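Local coordinates for protein fervidolysin (Fervidobacterium pennivorans, PDB 1R6V) that degrades keratin into peptides as a calcium-binding, subtilisin-like serine protease, allowing its bacterium to grow on native feathers, at residues A[89-94]-A[273-278]; A[167-172]-A[372-377]; A[617-622]-A[636-641]; A[469-474]-A[499-504]. The protein carries 1 engineered substitution. All coordinates share one frame; numbering follows the deposited sequence.

Contact 1 of 4, residues A[89-94]-A[273-278]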
loop_
_atom_site.group_PDB
_atom_site.type_symbol
_atom_site.label_atom_id
_atom_site.label_comp_id
_atom_site.label_asym_id
_atom_site.label_seq_id
_atom_site.Cartn_x
_atom_site.Cartn_y
_atom_site.Cartn_z
ATOM N N ILE A 89 -16.777 10.405 3.617
ATOM C CA ILE A 89 -15.561 10.226 2.820
ATOM C C ILE A 89 -14.551 9.452 3.668
ATOM O O ILE A 89 -14.356 9.774 4.842
ATOM C CB ILE A 89 -14.945 11.601 2.418
ATOM C CG1 ILE A 89 -15.860 12.337 1.428
ATOM C CG2 ILE A 89 -13.566 11.413 1.793
ATOM C CD1 ILE A 89 -16.215 11.567 0.178
ATOM N N ARG A 90 -13.915 8.429 3.098
ATOM C CA ARG A 90 -12.922 7.669 3.854
ATOM C C ARG A 90 -11.534 8.311 3.787
ATOM O O ARG A 90 -10.848 8.439 4.809
ATOM C CB ARG A 90 -12.858 6.215 3.360
ATOM C CG ARG A 90 -13.945 5.304 3.940
ATOM C CD ARG A 90 -13.799 3.868 3.431
ATOM N NE ARG A 90 -14.089 3.831 2.003
ATOM C CZ ARG A 90 -13.276 3.355 1.066
ATOM N NH1 ARG A 90 -12.089 2.840 1.385
ATOM N NH2 ARG A 90 -13.652 3.427 -0.199
ATOM N N TYR A 91 -11.111 8.723 2.597
ATOM C CA TYR A 91 -9.801 9.347 2.464
ATOM C C TYR A 91 -9.660 10.039 1.127
ATOM O O TYR A 91 -10.463 9.824 0.214
ATOM C CB TYR A 91 -8.679 8.302 2.592
ATOM C CG TYR A 91 -8.714 7.242 1.507
ATOM C CD1 TYR A 91 -8.251 7.514 0.212
ATOM C CD2 TYR A 91 -9.284 5.994 1.751
ATOM C CE1 TYR A 91 -8.368 6.565 -0.812
ATOM C CE2 TYR A 91 -9.409 5.034 0.730
ATOM C CZ TYR A 91 -8.950 5.327 -0.543
ATOM O OH TYR A 91 -9.069 4.386 -1.544
ATOM N N VAL A 92 -8.639 10.885 1.032
ATOM C CA VAL A 92 -8.318 11.594 -0.199
ATOM C C VAL A 92 -6.814 11.479 -0.296
ATOM O O VAL A 92 -6.122 11.902 0.618
ATOM C CB VAL A 92 -8.676 13.088 -0.132
ATOM C CG1 VAL A 92 -8.321 13.750 -1.474
ATOM C CG2 VAL A 92 -10.163 13.256 0.153
ATOM N N GLU A 93 -6.297 10.916 -1.383
ATOM C CA GLU A 93 -4.845 10.768 -1.504
ATOM C C GLU A 93 -4.412 10.928 -2.958
ATOM O O GLU A 93 -5.235 10.864 -3.857
ATOM C CB GLU A 93 -4.455 9.363 -1.024
ATOM C CG GLU A 93 -5.043 8.263 -1.900
ATOM C CD GLU A 93 -4.764 6.856 -1.384
ATOM O OE1 GLU A 93 -5.227 5.903 -2.034
ATOM O OE2 GLU A 93 -4.089 6.706 -0.340
ATOM N N PRO A 94 -3.111 11.150 -3.208
ATOM C CA PRO A 94 -2.681 11.277 -4.603
ATOM C C PRO A 94 -2.374 9.859 -5.121
ATOM O O PRO A 94 -2.472 8.880 -4.369
ATOM C CB PRO A 94 -1.395 12.094 -4.489
ATOM C CG PRO A 94 -0.807 11.562 -3.219
ATOM C CD PRO A 94 -2.014 11.502 -2.281
ATOM N N TYR A 273 2.438 4.768 0.668
ATOM C CA TYR A 273 1.451 3.853 1.250
ATOM C C TYR A 273 0.144 4.361 0.676
ATOM O O TYR A 273 -0.277 5.479 0.976
ATOM C CB TYR A 273 1.375 3.988 2.770
ATOM C CG TYR A 273 0.457 2.982 3.437
ATOM C CD1 TYR A 273 0.969 1.822 4.003
ATOM C CD2 TYR A 273 -0.922 3.207 3.534
ATOM C CE1 TYR A 273 0.146 0.918 4.661
ATOM C CE2 TYR A 273 -1.756 2.303 4.191
ATOM C CZ TYR A 273 -1.205 1.160 4.757
ATOM O OH TYR A 273 -2.001 0.277 5.447
ATOM N N SER A 274 -0.505 3.542 -0.135
ATOM C CA SER A 274 -1.759 3.949 -0.767
ATOM C C SER A 274 -2.934 3.216 -0.163
ATOM O O SER A 274 -2.932 1.984 -0.102
ATOM C CB SER A 274 -1.684 3.653 -2.273
ATOM O OG SER A 274 -2.954 3.702 -2.907
ATOM N N TYR A 275 -3.936 3.957 0.298
ATOM C CA TYR A 275 -5.110 3.292 0.851
ATOM C C TYR A 275 -5.891 2.629 -0.260
ATOM O O TYR A 275 -6.552 1.597 -0.060
ATOM C CB TYR A 275 -5.996 4.277 1.593
ATOM C CG TYR A 275 -5.444 4.603 2.958
ATOM C CD1 TYR A 275 -4.495 5.605 3.125
ATOM C CD2 TYR A 275 -5.861 3.889 4.085
ATOM C CE1 TYR A 275 -3.977 5.897 4.384
ATOM C CE2 TYR A 275 -5.345 4.174 5.350
ATOM C CZ TYR A 275 -4.408 5.184 5.482
ATOM O OH TYR A 275 -3.933 5.512 6.729
ATOM N N THR A 276 -5.842 3.237 -1.439
ATOM C CA THR A 276 -6.524 2.682 -2.593
ATOM C C THR A 276 -5.904 1.356 -3.006
ATOM O O THR A 276 -6.616 0.376 -3.251
ATOM C CB THR A 276 -6.462 3.654 -3.784
ATOM O OG1 THR A 276 -7.190 4.832 -3.442
ATOM C CG2 THR A 276 -7.099 3.033 -5.050
ATOM N N MET A 277 -4.576 1.313 -3.081
ATOM C CA MET A 277 -3.924 0.067 -3.474
ATOM C C MET A 277 -4.130 -1.029 -2.422
ATOM O O MET A 277 -4.243 -2.212 -2.764
ATOM C CB MET A 277 -2.426 0.286 -3.712
ATOM C CG MET A 277 -1.775 -0.872 -4.499
ATOM S SD MET A 277 -2.440 -1.136 -6.210
ATOM C CE MET A 277 -2.030 0.632 -6.941
ATOM N N LYS A 278 -4.183 -0.627 -1.153
ATOM C CA LYS A 278 -4.398 -1.557 -0.037
ATOM C C LYS A 278 -5.763 -2.189 -0.271
ATOM O O LYS A 278 -5.937 -3.410 -0.207
ATOM C CB LYS A 278 -4.414 -0.788 1.296
ATOM C CG LYS A 278 -4.662 -1.631 2.561
ATOM C CD LYS A 278 -3.396 -2.330 3.001
ATOM C CE LYS A 278 -3.503 -2.873 4.424
ATOM N NZ LYS A 278 -4.467 -4.013 4.565
HETATM O O HOH W 1 -2.109 7.593 1.433
HETATM O O HOH W 2 -2.576 5.988 -4.150
#

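Contact 2 of 4, residues A[167-172]-A[372-377]. With CA (calcium ion), chain B.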
loop_
_atom_site.group_PDB
_atom_site.type_symbol
_atom_site.label_atom_id
_atom_site.label_comp_id
_atom_site.label_asym_id
_atom_site.label_seq_id
_atom_site.Cartn_x
_atom_site.Cartn_y
_atom_site.Cartn_z
ATOM N N GLY A 167 1.473 -11.587 -27.034
ATOM C CA GLY A 167 0.741 -12.823 -27.235
ATOM C C GLY A 167 0.962 -13.465 -28.591
ATOM O O GLY A 167 0.508 -14.587 -28.819
ATOM N N THR A 168 1.665 -12.779 -29.485
ATOM C CA THR A 168 1.906 -13.340 -30.812
ATOM C C THR A 168 3.166 -14.207 -30.824
ATOM O O THR A 168 3.509 -14.802 -31.843
ATOM C CB THR A 168 2.015 -12.233 -31.901
ATOM O OG1 THR A 168 3.238 -11.509 -31.754
ATOM C CG2 THR A 168 0.839 -11.271 -31.796
ATOM N N HIS A 169 3.855 -14.280 -29.689
ATOM C CA HIS A 169 5.049 -15.116 -29.589
ATOM C C HIS A 169 4.587 -16.558 -29.826
ATOM O O HIS A 169 3.582 -16.999 -29.264
ATOM C CB HIS A 169 5.667 -15.001 -28.187
ATOM C CG HIS A 169 7.073 -15.501 -28.104
ATOM N ND1 HIS A 169 7.408 -16.822 -28.298
ATOM C CD2 HIS A 169 8.241 -14.836 -27.924
ATOM C CE1 HIS A 169 8.723 -16.952 -28.247
ATOM N NE2 HIS A 169 9.252 -15.763 -28.019
ATOM N N PRO A 170 5.326 -17.314 -30.643
ATOM C CA PRO A 170 4.927 -18.694 -30.907
ATOM C C PRO A 170 4.856 -19.570 -29.654
ATOM O O PRO A 170 3.966 -20.406 -29.542
ATOM C CB PRO A 170 5.961 -19.168 -31.935
ATOM C CG PRO A 170 7.154 -18.303 -31.676
ATOM C CD PRO A 170 6.544 -16.954 -31.383
ATOM N N ASP A 171 5.771 -19.363 -28.706
ATOM C CA ASP A 171 5.782 -20.144 -27.461
ATOM C C ASP A 171 4.629 -19.753 -26.520
ATOM O O ASP A 171 4.487 -20.329 -25.440
ATOM C CB ASP A 171 7.111 -19.939 -26.721
ATOM C CG ASP A 171 7.806 -21.247 -26.362
ATOM O OD1 ASP A 171 7.160 -22.313 -26.377
ATOM O OD2 ASP A 171 9.012 -21.202 -26.043
ATOM N N LEU A 172 3.829 -18.757 -26.901
ATOM C CA LEU A 172 2.705 -18.354 -26.060
ATOM C C LEU A 172 1.386 -18.582 -26.775
ATOM O O LEU A 172 0.336 -18.164 -26.287
ATOM C CB LEU A 172 2.816 -16.877 -25.648
ATOM C CG LEU A 172 4.020 -16.533 -24.759
ATOM C CD1 LEU A 172 4.028 -15.028 -24.465
ATOM C CD2 LEU A 172 3.923 -17.315 -23.445
ATOM N N GLY A 372 10.819 -17.860 -32.738
ATOM C CA GLY A 372 10.622 -16.950 -31.619
ATOM C C GLY A 372 11.888 -16.300 -31.074
ATOM O O GLY A 372 12.999 -16.772 -31.317
ATOM N N THR A 373 11.704 -15.213 -30.326
ATOM C CA THR A 373 12.808 -14.466 -29.720
ATOM C C THR A 373 12.882 -14.730 -28.225
ATOM O O THR A 373 11.860 -14.761 -27.550
ATOM C CB THR A 373 12.631 -12.965 -29.950
ATOM O OG1 THR A 373 11.267 -12.600 -29.670
ATOM C CG2 THR A 373 12.953 -12.615 -31.415
ATOM N N TYR A 374 14.097 -14.899 -27.715
ATOM C CA TYR A 374 14.302 -15.199 -26.299
ATOM C C TYR A 374 15.473 -14.416 -25.757
ATOM O O TYR A 374 16.300 -13.927 -26.518
ATOM C CB TYR A 374 14.636 -16.684 -26.121
ATOM C CG TYR A 374 13.551 -17.610 -26.595
ATOM C CD1 TYR A 374 13.385 -17.898 -27.949
ATOM C CD2 TYR A 374 12.645 -18.152 -25.682
ATOM C CE1 TYR A 374 12.334 -18.692 -28.385
ATOM C CE2 TYR A 374 11.596 -18.943 -26.100
ATOM C CZ TYR A 374 11.438 -19.207 -27.451
ATOM O OH TYR A 374 10.367 -19.957 -27.858
ATOM N N ASP A 375 15.545 -14.307 -24.437
ATOM C CA ASP A 375 16.680 -13.638 -23.816
ATOM C C ASP A 375 16.822 -14.122 -22.391
ATOM O O ASP A 375 15.871 -14.645 -21.791
ATOM C CB ASP A 375 16.542 -12.100 -23.825
ATOM C CG ASP A 375 17.895 -11.399 -23.968
ATOM O OD1 ASP A 375 18.930 -12.073 -23.740
ATOM O OD2 ASP A 375 17.918 -10.183 -24.300
ATOM N N TYR A 376 18.018 -13.938 -21.856
ATOM C CA TYR A 376 18.344 -14.335 -20.493
ATOM C C TYR A 376 18.323 -13.095 -19.599
ATOM O O TYR A 376 19.059 -12.143 -19.839
ATOM C CB TYR A 376 19.747 -14.958 -20.419
ATOM C CG TYR A 376 19.964 -16.155 -21.314
ATOM C CD1 TYR A 376 20.244 -15.977 -22.662
ATOM C CD2 TYR A 376 19.894 -17.456 -20.819
ATOM C CE1 TYR A 376 20.452 -17.050 -23.502
ATOM C CE2 TYR A 376 20.102 -18.555 -21.668
ATOM C CZ TYR A 376 20.379 -18.328 -23.008
ATOM O OH TYR A 376 20.571 -19.370 -23.883
ATOM N N TYR A 377 17.497 -13.126 -18.560
ATOM C CA TYR A 377 17.381 -12.007 -17.637
ATOM C C TYR A 377 17.748 -12.410 -16.212
ATOM O O TYR A 377 17.792 -13.596 -15.864
ATOM C CB TYR A 377 15.939 -11.481 -17.592
ATOM C CG TYR A 377 15.457 -10.722 -18.809
ATOM C CD1 TYR A 377 16.310 -10.427 -19.871
ATOM C CD2 TYR A 377 14.141 -10.275 -18.874
ATOM C CE1 TYR A 377 15.864 -9.692 -20.980
ATOM C CE2 TYR A 377 13.677 -9.550 -19.969
ATOM C CZ TYR A 377 14.538 -9.260 -21.018
ATOM O OH TYR A 377 14.076 -8.546 -22.112
HETATM CA CA CA B . 7.563 -24.543 -25.789
#

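Contact 3 of 4, residues A[617-622]-A[636-641]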
loop_
_atom_site.group_PDB
_atom_site.type_symbol
_atom_site.label_atom_id
_atom_site.label_comp_id
_atom_site.label_asym_id
_atom_site.label_seq_id
_atom_site.Cartn_x
_atom_site.Cartn_y
_atom_site.Cartn_z
ATOM N N THR A 617 -9.890 48.253 22.821
ATOM C CA THR A 617 -8.551 48.281 22.234
ATOM C C THR A 617 -8.064 46.843 22.037
ATOM O O THR A 617 -8.606 45.933 22.647
ATOM C CB THR A 617 -7.565 49.009 23.189
ATOM O OG1 THR A 617 -8.047 50.334 23.454
ATOM C CG2 THR A 617 -6.178 49.096 22.575
ATOM N N ASP A 618 -7.063 46.645 21.180
ATOM C CA ASP A 618 -6.510 45.309 20.943
ATOM C C ASP A 618 -5.979 44.772 22.258
ATOM O O ASP A 618 -5.370 45.503 23.041
ATOM C CB ASP A 618 -5.338 45.349 19.957
ATOM C CG ASP A 618 -5.777 45.333 18.512
ATOM O OD1 ASP A 618 -6.981 45.517 18.244
ATOM O OD2 ASP A 618 -4.903 45.146 17.637
ATOM N N ILE A 619 -6.218 43.496 22.513
ATOM C CA ILE A 619 -5.699 42.892 23.720
ATOM C C ILE A 619 -5.173 41.510 23.382
ATOM O O ILE A 619 -5.885 40.684 22.800
ATOM C CB ILE A 619 -6.772 42.817 24.835
ATOM C CG1 ILE A 619 -6.160 42.219 26.100
ATOM C CG2 ILE A 619 -7.956 41.971 24.390
ATOM C CD1 ILE A 619 -7.033 42.416 27.332
ATOM N N THR A 620 -3.906 41.278 23.705
ATOM C CA THR A 620 -3.295 39.983 23.458
ATOM C C THR A 620 -3.571 39.109 24.668
ATOM O O THR A 620 -3.337 39.515 25.802
ATOM C CB THR A 620 -1.782 40.104 23.248
ATOM O OG1 THR A 620 -1.530 40.780 22.013
ATOM C CG2 THR A 620 -1.137 38.719 23.214
ATOM N N ILE A 621 -4.094 37.910 24.428
ATOM C CA ILE A 621 -4.405 36.990 25.510
ATOM C C ILE A 621 -3.401 35.850 25.418
ATOM O O ILE A 621 -3.192 35.295 24.344
ATOM C CB ILE A 621 -5.841 36.469 25.358
ATOM C CG1 ILE A 621 -6.791 37.668 25.273
ATOM C CG2 ILE A 621 -6.190 35.548 26.507
ATOM C CD1 ILE A 621 -8.231 37.319 24.969
ATOM N N GLN A 622 -2.765 35.515 26.537
ATOM C CA GLN A 622 -1.756 34.460 26.532
ATOM C C GLN A 622 -2.061 33.367 27.547
ATOM O O GLN A 622 -2.726 33.609 28.543
ATOM C CB GLN A 622 -0.382 35.068 26.834
ATOM C CG GLN A 622 0.151 36.003 25.755
ATOM C CD GLN A 622 1.408 36.740 26.186
ATOM O OE1 GLN A 622 1.344 37.707 26.935
ATOM N NE2 GLN A 622 2.557 36.272 25.721
ATOM N N GLY A 636 -3.354 34.779 21.365
ATOM C CA GLY A 636 -4.264 35.228 20.333
ATOM C C GLY A 636 -4.471 36.700 20.590
ATOM O O GLY A 636 -4.046 37.214 21.621
ATOM N N VAL A 637 -5.127 37.383 19.667
ATOM C CA VAL A 637 -5.361 38.800 19.839
ATOM C C VAL A 637 -6.841 39.077 19.666
ATOM O O VAL A 637 -7.436 38.663 18.673
ATOM C CB VAL A 637 -4.574 39.622 18.792
ATOM C CG1 VAL A 637 -4.859 41.109 18.982
ATOM C CG2 VAL A 637 -3.068 39.342 18.922
ATOM N N LEU A 638 -7.439 39.735 20.650
ATOM C CA LEU A 638 -8.846 40.112 20.573
ATOM C C LEU A 638 -8.757 41.519 19.999
ATOM O O LEU A 638 -8.379 42.457 20.704
ATOM C CB LEU A 638 -9.478 40.143 21.963
ATOM C CG LEU A 638 -10.936 40.597 22.084
ATOM C CD1 LEU A 638 -11.850 39.588 21.389
ATOM C CD2 LEU A 638 -11.305 40.722 23.547
ATOM N N LYS A 639 -9.070 41.657 18.713
ATOM C CA LYS A 639 -8.987 42.952 18.039
ATOM C C LYS A 639 -10.045 43.941 18.518
ATOM O O LYS A 639 -11.162 43.560 18.869
ATOM C CB LYS A 639 -9.086 42.766 16.520
ATOM C CG LYS A 639 -7.883 42.065 15.889
ATOM C CD LYS A 639 -7.996 42.017 14.362
ATOM C CE LYS A 639 -6.810 41.290 13.716
ATOM N NZ LYS A 639 -6.867 41.324 12.221
ATOM N N ALA A 640 -9.690 45.222 18.558
ATOM C CA ALA A 640 -10.658 46.215 19.003
ATOM C C ALA A 640 -11.895 46.123 18.115
ATOM O O ALA A 640 -11.792 45.848 16.920
ATOM C CB ALA A 640 -10.055 47.613 18.930
ATOM N N GLY A 641 -13.063 46.331 18.712
ATOM C CA GLY A 641 -14.299 46.277 17.955
ATOM C C GLY A 641 -14.885 44.887 17.804
ATOM O O GLY A 641 -15.989 44.749 17.281
#

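Contact 4 of 4, residues A[469-474]-A[499-504]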
loop_
_atom_site.group_PDB
_atom_site.type_symbol
_atom_site.label_atom_id
_atom_site.label_comp_id
_atom_site.label_asym_id
_atom_site.label_seq_id
_atom_site.Cartn_x
_atom_site.Cartn_y
_atom_site.Cartn_z
ATOM N N SER A 469 2.450 -1.968 14.016
ATOM C CA SER A 469 3.593 -2.787 13.668
ATOM C C SER A 469 3.540 -4.112 14.419
ATOM O O SER A 469 3.479 -4.115 15.643
ATOM C CB SER A 469 4.856 -2.007 14.053
ATOM O OG SER A 469 6.033 -2.656 13.635
ATOM N N MET A 470 3.533 -5.231 13.693
ATOM C CA MET A 470 3.501 -6.552 14.338
ATOM C C MET A 470 4.908 -7.102 14.184
ATOM O O MET A 470 5.317 -7.476 13.095
ATOM C CB MET A 470 2.474 -7.467 13.654
ATOM C CG MET A 470 1.061 -6.874 13.600
ATOM S SD MET A 470 -0.190 -7.914 12.761
ATOM C CE MET A 470 -0.199 -9.436 13.924
ATOM N N MET A 471 5.644 -7.139 15.290
ATOM C CA MET A 471 7.029 -7.570 15.265
ATOM C C MET A 471 7.267 -8.866 16.027
ATOM O O MET A 471 6.492 -9.233 16.911
ATOM C CB MET A 471 7.898 -6.461 15.868
ATOM C CG MET A 471 7.514 -5.053 15.404
ATOM S SD MET A 471 8.573 -3.706 16.100
ATOM C CE MET A 471 9.822 -3.688 14.839
ATOM N N ARG A 472 8.341 -9.544 15.666
ATOM C CA ARG A 472 8.730 -10.789 16.325
ATOM C C ARG A 472 10.180 -11.079 15.975
ATOM O O ARG A 472 10.689 -10.583 14.974
ATOM C CB ARG A 472 7.821 -11.936 15.889
ATOM C CG ARG A 472 7.552 -11.979 14.405
ATOM C CD ARG A 472 6.645 -13.142 14.068
ATOM N NE ARG A 472 6.295 -13.162 12.655
ATOM C CZ ARG A 472 5.645 -14.157 12.069
ATOM N NH1 ARG A 472 5.282 -15.219 12.779
ATOM N NH2 ARG A 472 5.354 -14.085 10.779
ATOM N N ASP A 473 10.839 -11.875 16.812
ATOM C CA ASP A 473 12.250 -12.218 16.634
ATOM C C ASP A 473 12.562 -12.899 15.315
ATOM O O ASP A 473 13.606 -12.652 14.707
ATOM C CB ASP A 473 12.713 -13.125 17.777
ATOM C CG ASP A 473 12.748 -12.413 19.106
ATOM O OD1 ASP A 473 13.073 -13.072 20.114
ATOM O OD2 ASP A 473 12.454 -11.199 19.144
ATOM N N ASN A 474 11.667 -13.780 14.887
ATOM C CA ASN A 474 11.853 -14.480 13.629
ATOM C C ASN A 474 10.538 -14.508 12.872
ATOM O O ASN A 474 9.475 -14.294 13.448
ATOM C CB ASN A 474 12.385 -15.910 13.859
ATOM C CG ASN A 474 11.476 -16.757 14.741
ATOM O OD1 ASN A 474 11.733 -17.952 14.946
ATOM N ND2 ASN A 474 10.416 -16.151 15.269
ATOM N N ASP A 499 4.758 -9.119 18.929
ATOM C CA ASP A 499 4.873 -7.978 19.814
ATOM C C ASP A 499 4.263 -6.919 18.909
ATOM O O ASP A 499 4.798 -6.633 17.849
ATOM C CB ASP A 499 6.327 -7.637 20.108
ATOM C CG ASP A 499 6.950 -8.596 21.093
ATOM O OD1 ASP A 499 6.200 -9.326 21.779
ATOM O OD2 ASP A 499 8.189 -8.608 21.188
ATOM N N ILE A 500 3.165 -6.361 19.341
ATOM C CA ILE A 500 2.446 -5.384 18.529
ATOM C C ILE A 500 2.575 -3.979 19.099
ATOM O O ILE A 500 2.229 -3.742 20.258
ATOM C CB ILE A 500 0.948 -5.778 18.431
ATOM C CG1 ILE A 500 0.815 -7.172 17.806
ATOM C CG2 ILE A 500 0.199 -4.778 17.552
ATOM C CD1 ILE A 500 -0.622 -7.691 17.724
ATOM N N PHE A 501 3.079 -3.061 18.276
ATOM C CA PHE A 501 3.264 -1.665 18.670
ATOM C C PHE A 501 2.339 -0.782 17.849
ATOM O O PHE A 501 2.245 -0.937 16.640
ATOM C CB PHE A 501 4.722 -1.249 18.463
ATOM C CG PHE A 501 5.699 -2.118 19.206
ATOM C CD1 PHE A 501 6.146 -3.317 18.654
ATOM C CD2 PHE A 501 6.143 -1.758 20.474
ATOM C CE1 PHE A 501 7.021 -4.143 19.356
ATOM C CE2 PHE A 501 7.017 -2.580 21.184
ATOM C CZ PHE A 501 7.456 -3.772 20.623
ATOM N N VAL A 502 1.655 0.128 18.526
ATOM C CA VAL A 502 0.696 1.036 17.903
ATOM C C VAL A 502 1.147 2.475 18.186
ATOM O O VAL A 502 1.457 2.806 19.326
ATOM C CB VAL A 502 -0.699 0.784 18.518
ATOM C CG1 VAL A 502 -1.748 1.638 17.847
ATOM C CG2 VAL A 502 -1.051 -0.702 18.388
ATOM N N GLY A 503 1.188 3.318 17.155
ATOM C CA GLY A 503 1.623 4.697 17.346
ATOM C C GLY A 503 0.633 5.751 16.873
ATOM O O GLY A 503 0.198 5.703 15.723
ATOM N N GLY A 504 0.338 6.695 17.776
ATOM C CA GLY A 504 -0.607 7.803 17.613
ATOM C C GLY A 504 -0.817 8.339 16.232
ATOM O O GLY A 504 -0.054 7.976 15.341
#

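Contact 1 of 4, residues A[89-94]-A[273-278]
The ring of Tyr91 turns one face to Tyr275, whose CB sits almost over the middle of it, a CH-pi contact with 3.6 Å from Tyr275 CB to the Tyr91 ring centroid. At the edge of the Tyr91 ring, near its plane, lies Thr276 OG1. The ring of Tyr275 has Tyr273 CE2 over one face, while Glu93 OE2 and water 1 lie at its edge, in plane. The Tyr91 and Tyr275 rings are inclined by 30° and strongly offset, with little overlap, so the contact is made by Tyr275 CB rather than ring on ring. Glu93, extended beyond CG, reaches the start of helix 275-286 with both carboxylate oxygens. Its OE2 uses the syn lone pair to accept from Tyr275 N at 2.8 Å, and its OE1 accepts from Thr276 N, also at 2.8 Å. This is the prodomain-to-protease junction: as in subtilisin, the antiparallel propeptide sheet packs on surface helices of the catalytic domain, with Thr276 also touching Ala250 of helix 246-258. An alanine in place of Glu93 would probably leave the N-H groups of Tyr275 and Thr276 without their acceptors at a buried helix start. Thr276 OG1 donates to Glu93 OE1 at 2.6 Å and accepts from Tyr91 OH at 2.7 Å. Water 1 donates to Glu93 OE2 and Tyr273 O. Ser274, the N-cap residue, accepts from Met277 N through OG at 2.9 Å.

Contact 2 of 4, residues A[167-172]-A[372-377]
Tyr374 OH donates to Asp171 OD2 at 2.6 Å, arriving from above the carboxylate plane, 48° out of it, and has a second hydrogen-bond partner in Asn370 ND2. The other oxygen, Asp171 OD1, binds the calcium ion at 2.3 Å, in a site completed by Glu129, Asp213 and the carbonyl oxygens of Lys211, Lys215 and Ile217; this combination of ligands resembles the high-affinity calcium site of the subtilisin fold. The contact therefore joins a calcium-binding loop of the catalytic domain to segment 372-377. Between them stands His169, its CG anti to the backbone N (chi1 -164°). NE2 of His169 donates to Thr373 O at 2.8 Å, and ND1 accepts from Asp171 N at 3.1 Å. Both partners lie in the imidazole plane, which fixes the rotation of the ring and is consistent with a neutral ring protonated on NE2. The edge of His169 faces the ring of Tyr374 in a T-shaped stack, planes 79° apart and centroids 5.1 Å apart. An alanine in place of His169 would probably leave Thr373 O without this donor, Asp171 N without its acceptor, and a gap over one face of Tyr374. At Gly372 a CB would run into His169 CE1 and crowd the proline beside it; as it is, Pro170 CG rests 3.7 Å from Gly372 CA.

Contact 3 of 4, residues A[617-622]-A[636-641]
Ile619 and Leu638 lie side by side and point the same way, and they meet tightly, with Ile619 CG2 only 3.4 Å from Leu638 CB. Ile619 holds CG1 anti to the backbone N (chi1 -178°), which leaves CG2 as the branch turned to Leu638, where it also touches CD2. On the same face Ile621 CD1 makes a looser approach, 4.3 Å from Leu638 CB. The opposite face carries Thr620 and Val637, which cross obliquely with Thr620 OG1 3.7 Å from Val637 CG2. Where the regular pairing stops, a side chain takes over: Asp618 OD1 accepts from Ala640 N at 2.7 Å, nearly along its own C-O axis, and the methyl group of Ala640 rests on the backbone of Thr617. Behind these contacts stands the backbone. Ile619 and Leu638 form one hydrogen-bonded pair, with Leu638 N to Ile619 O at 2.8 Å, and Ile621 and Gly636 form the next; Thr620 and Val637 are the non-hydrogen-bonded pair between them. Further out, Leu566 touches both isoleucines, Ile647 touches Ile621, and Leu569, Ala615 and Thr645 touch Leu638; Ile621 and Leu638 are buried, while Ile619 stays partly exposed. The segments are the open end of an antiparallel beta hairpin, strands 619-627 and 630-638, the latter outermost in its sheet of the second beta-sandwich domain, which may mediate interactions with substrate.

Contact 4 of 4, residues A[469-474]-A[499-504]
Met471 reaches from one strand across to Asp499 and Phe501 on the next, within an antiparallel sheet of the Ig-like beta-sandwich domain where strands 466-471 and 496-505 are the two inner neighbours. Its CB lies 3.7 Å from Asp499 O. CG, anti to the carbonyl carbon (chi1 -43°), comes 3.9 Å from Phe501 CD1. From there SD reaches the ring, 3.5 Å from Phe501 CD1 and almost as near to CE1. This is a Met-aromatic contact of oblique approach, the sulfur of Met471 lying 4.4 Å from the Phe501 centroid and 51° off the ring normal. A bend at chi3 (89°) then places CE, which leads away from the partner strand. The two side chains cross at about a right angle on the face that also bears Ser469 and Asp499. Beneath them the backbones are tightly joined: Ser469 and Phe501 exchange two hydrogen bonds, as do Met471 and Asp499, with Asp499 N to Met471 O at 2.7 Å. Ile500 CA adds a CA-H...O contact to Ser469 O. Asp499 OD1 is held from the other side by Gly540 N of strand 535-543. On the reverse face the non-hydrogen-bonded pair Met470 and Ile500 is buried, both touching Phe450 of strand 446-455, and their tips meet loosely, Met470 CE lying 4.2 Å from Ile500 CD1.

How the contacts relate
From the N terminus, contact 1 opens in the propeptide and contact 2 opens in the catalytic domain before 273-278 closes the first; 372-377 then closes the second, and the two long loops cross. Contact 1 seats the propeptide on the protease, whereas contact 2 lies inside the protease. Contact 4 and then contact 3 follow in series as short closures, one in each beta-sandwich domain. Contact 4 comes within about 10 Å of contact 1 between nearest atoms, and its domain meets the same helix start, as Tyr273 and Tyr275 bond to Lys481 and Thr482. Contacts 2 and 3 lie on opposite sides of the chain's centre, about 76 Å between their own centres.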